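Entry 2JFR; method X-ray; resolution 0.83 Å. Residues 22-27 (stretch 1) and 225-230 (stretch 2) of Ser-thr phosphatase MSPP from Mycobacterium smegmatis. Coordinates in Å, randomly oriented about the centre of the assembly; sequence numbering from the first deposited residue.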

ATOM      1  N   GLN A  22      -4.490  10.730  -6.676  1.00 13.99           N
ATOM      2  CA  GLN A  22      -3.161  10.318  -7.088  1.00 13.74           C
ATOM      3  C   GLN A  22      -2.803   8.946  -6.527  1.00 13.92           C
ATOM      4  O   GLN A  22      -1.643   8.517  -6.675  1.00 14.24           O
ATOM      5  CB  GLN A  22      -2.101  11.336  -6.706  1.00 14.76           C
ATOM      6  CG  GLN A  22      -2.433  12.717  -7.248  1.00 15.24           C
ATOM      7  CD  GLN A  22      -1.292  13.699  -7.019  1.00 16.68           C
ATOM      8  OE1 GLN A  22      -0.657  13.686  -5.959  1.00 17.87           O
ATOM      9  NE2 GLN A  22      -1.031  14.524  -7.984  1.00 19.24           N
ATOM     10  N   ASP A  23      -3.737   8.248  -5.921  1.00 13.99           N
ATOM     11  CA  ASP A  23      -3.511   6.853  -5.549  1.00 14.13           C
ATOM     12  C   ASP A  23      -3.857   5.967  -6.746  1.00 14.39           C
ATOM     13  O   ASP A  23      -4.596   6.352  -7.666  1.00 16.30           O
ATOM     14  CB  ASP A  23      -4.470   6.453  -4.417  1.00 14.06           C
ATOM     15  CG  ASP A  23      -4.213   6.945  -3.013  1.00 13.97           C
ATOM     16  OD1 ASP A  23      -3.207   7.645  -2.752  1.00 14.39           O
ATOM     17  OD2 ASP A  23      -5.078   6.602  -2.147  1.00 14.19           O
ATOM     18  N   ALA A  24      -3.328   4.761  -6.719  1.00 14.79           N
ATOM     19  CA  ALA A  24      -3.623   3.728  -7.702  1.00 15.18           C
ATOM     20  C   ALA A  24      -3.589   2.393  -6.974  1.00 14.12           C
ATOM     21  O   ALA A  24      -2.900   2.239  -5.976  1.00 14.24           O
ATOM     22  CB  ALA A  24      -2.662   3.770  -8.856  1.00 18.47           C
ATOM     23  N   CYS A  25      -4.275   1.401  -7.520  1.00 15.11           N
ATOM     24  CA  CYS A  25      -4.227   0.052  -6.957  1.00 14.89           C
ATOM     25  C   CYS A  25      -4.273  -1.004  -8.047  1.00 14.97           C
ATOM     26  O   CYS A  25      -4.615  -0.712  -9.198  1.00 17.69           O
ATOM     27  CB  CYS A  25      -5.283  -0.181  -5.932  1.00 16.90           C
ATOM     28  SG  CYS A  25      -6.930  -0.146  -6.473  1.00 21.46           S
ATOM     29  N   LEU A  26      -3.885  -2.204  -7.673  1.00 15.22           N
ATOM     30  CA  LEU A  26      -3.751  -3.339  -8.561  1.00 15.99           C
ATOM     31  C   LEU A  26      -4.210  -4.576  -7.795  1.00 16.06           C
ATOM     32  O   LEU A  26      -3.810  -4.786  -6.661  1.00 16.06           O
ATOM     33  CB  LEU A  26      -2.271  -3.468  -8.934  1.00 18.20           C
ATOM     34  CG  LEU A  26      -1.814  -4.651  -9.768  1.00 20.34           C
ATOM     35  CD1 LEU A  26      -2.484  -4.591 -11.136  1.00 28.75           C
ATOM     36  CD2 LEU A  26      -0.296  -4.610  -9.935  1.00 23.49           C
ATOM     37  N   ALA A  27      -4.984  -5.437  -8.479  1.00 18.35           N
ATOM     38  CA  ALA A  27      -5.398  -6.730  -7.874  1.00 20.63           C
ATOM     39  C   ALA A  27      -5.433  -7.660  -9.084  1.00 24.91           C
ATOM     40  O   ALA A  27      -6.306  -7.548  -9.956  1.00 30.87           O
ATOM     41  CB  ALA A  27      -6.698  -6.641  -7.108  1.00 24.08           C
ATOM     42  N   ASN A 225      -6.816  11.259  -0.439  1.00 14.32           N
ATOM     43  CA  ASN A 225      -7.237  10.071  -1.151  1.00 14.22           C
ATOM     44  C   ASN A 225      -7.080   8.837  -0.262  1.00 14.03           C
ATOM     45  O   ASN A 225      -6.084   8.755   0.460  1.00 14.27           O
ATOM     46  CB  ASN A 225      -6.328   9.882  -2.367  1.00 14.29           C
ATOM     47  CG  ASN A 225      -6.130  11.075  -3.264  1.00 13.86           C
ATOM     48  OD1 ASN A 225      -5.047  11.225  -3.840  1.00 14.29           O
ATOM     49  ND2 ASN A 225      -7.119  11.922  -3.455  1.00 14.30           N
ATOM     50  N   THR A 226      -8.034   7.927  -0.328  1.00 13.90           N
ATOM     51  CA  THR A 226      -7.935   6.651   0.384  1.00 14.28           C
ATOM     52  C   THR A 226      -8.142   5.527  -0.586  1.00 13.85           C
ATOM     53  O   THR A 226      -9.139   5.517  -1.315  1.00 15.19           O
ATOM     54  CB  THR A 226      -8.991   6.590   1.536  1.00 15.61           C
ATOM     55  OG1 THR A 226      -8.709   7.629   2.467  1.00 17.34           O
ATOM     56  CG2 THR A 226      -8.909   5.259   2.262  1.00 16.75           C
ATOM     57  N   THR A 227      -7.252   4.568  -0.571  1.00 13.74           N
ATOM     58  CA  THR A 227      -7.312   3.394  -1.445  1.00 14.16           C
ATOM     59  C   THR A 227      -7.000   2.183  -0.621  1.00 14.19           C
ATOM     60  O   THR A 227      -6.044   2.187   0.149  1.00 15.73           O
ATOM     61  CB  THR A 227      -6.326   3.577  -2.594  1.00 14.86           C
ATOM     62  OG1 THR A 227      -6.676   4.771  -3.283  1.00 15.64           O
ATOM     63  CG2 THR A 227      -6.346   2.416  -3.584  1.00 17.57           C
ATOM     64  N   VAL A 228      -7.785   1.136  -0.800  1.00 14.14           N
ATOM     65  CA  VAL A 228      -7.683  -0.084  -0.023  1.00 14.45           C
ATOM     66  C   VAL A 228      -7.797  -1.299  -0.939  1.00 14.47           C
ATOM     67  O   VAL A 228      -8.587  -1.333  -1.887  1.00 15.05           O
ATOM     68  CB  VAL A 228      -8.729  -0.113   1.094  1.00 14.90           C
ATOM     69  CG1 VAL A 228      -8.447   0.929   2.140  1.00 15.52           C
ATOM     70  CG2 VAL A 228     -10.158   0.023   0.563  1.00 16.70           C
ATOM     71  N   VAL A 229      -7.013  -2.320  -0.593  1.00 14.28           N
ATOM     72  CA  VAL A 229      -7.057  -3.623  -1.243  1.00 14.27           C
ATOM     73  C   VAL A 229      -7.150  -4.645  -0.117  1.00 14.65           C
ATOM     74  O   VAL A 229      -6.300  -4.679   0.780  1.00 15.21           O
ATOM     75  CB  VAL A 229      -5.817  -3.871  -2.078  1.00 15.03           C
ATOM     76  CG1 VAL A 229      -5.856  -5.274  -2.694  1.00 16.34           C
ATOM     77  CG2 VAL A 229      -5.666  -2.811  -3.155  1.00 15.76           C
ATOM     78  N   VAL A 230      -8.205  -5.483  -0.162  1.00 14.78           N
ATOM     79  CA  VAL A 230      -8.451  -6.515   0.833  1.00 15.46           C
ATOM     80  C   VAL A 230      -8.285  -7.846   0.184  1.00 15.39           C
ATOM     81  O   VAL A 230      -8.837  -8.088  -0.907  1.00 17.10           O
ATOM     82  CB  VAL A 230      -9.859  -6.318   1.450  1.00 16.99           C
ATOM     83  CG1 VAL A 230     -10.325  -7.536   2.220  1.00 20.09           C
ATOM     84  CG2 VAL A 230      -9.869  -5.138   2.359  1.00 17.83           C
TER
HETATM   85  O   HOH W   1      -3.360   8.733  -0.161  1.00 14.25           O
HETATM   86  O   HOH W   2      -2.491  10.166  -3.551  1.00 14.25           O

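Strands that face each other across a protein interior, rather than lying edge to edge, communicate through every second side chain. The two stretches of this Ser-thr phosphatase are a compact example. Strands 23-27 and 226-230 run nearly parallel, with 10° between their directions, yet their axes come no closer than 7.3 Å. No backbone-to-backbone hydrogen bond joins them, and side chains fill the gap. From one strand D23 and C25 point toward the partner, and from the other T227 and V229, while A24, L26, T226 and V228 point away, as extended backbones dictate.

The polar end is organised by D23. Its chi1 of -75° (m), with chi2 near 0°, carries the carboxylate across the gap. There D23 OD2 accepts a hydrogen bond from T227 OG1 at 2.7 Å, the threonine's own m rotamer placing its hydroxyl within reach. T227 N lies 3.4 Å from D23 OD2, but at a poor angle for bonding. The other carboxylate oxygen, OD1, is served by water: one molecule donates to D23 OD1 (2.8 Å) and N225 O (2.8 Å), a second to D23 OD1 (2.7 Å) and N225 OD1 (2.8 Å). N225, also m in chi1, turns its amide oxygen to the first stretch, where N225 OD1 accepts a hydrogen bond from Q22 N, in the loop just ahead of the strand, at 2.9 Å, so this one atom links a backbone amide and a bridging water. N225 ND2 bonds to a residue flanking the stretches.

Farther along, the contact becomes apolar. C25 CB lies 3.7 Å from T227 CG2 and 3.8 Å from V229 CG2, so the cysteine's methylene packs against methyls from two successive inward-facing residues. C25 is p (65°) and V229 is t (177°), the latter putting CG2 against the cysteine, while V229 CG1 stays 6.1 Å from C25 CB. The threonine thus has a double role: its hydroxyl completes the polar cluster while its methyl begins the apolar one.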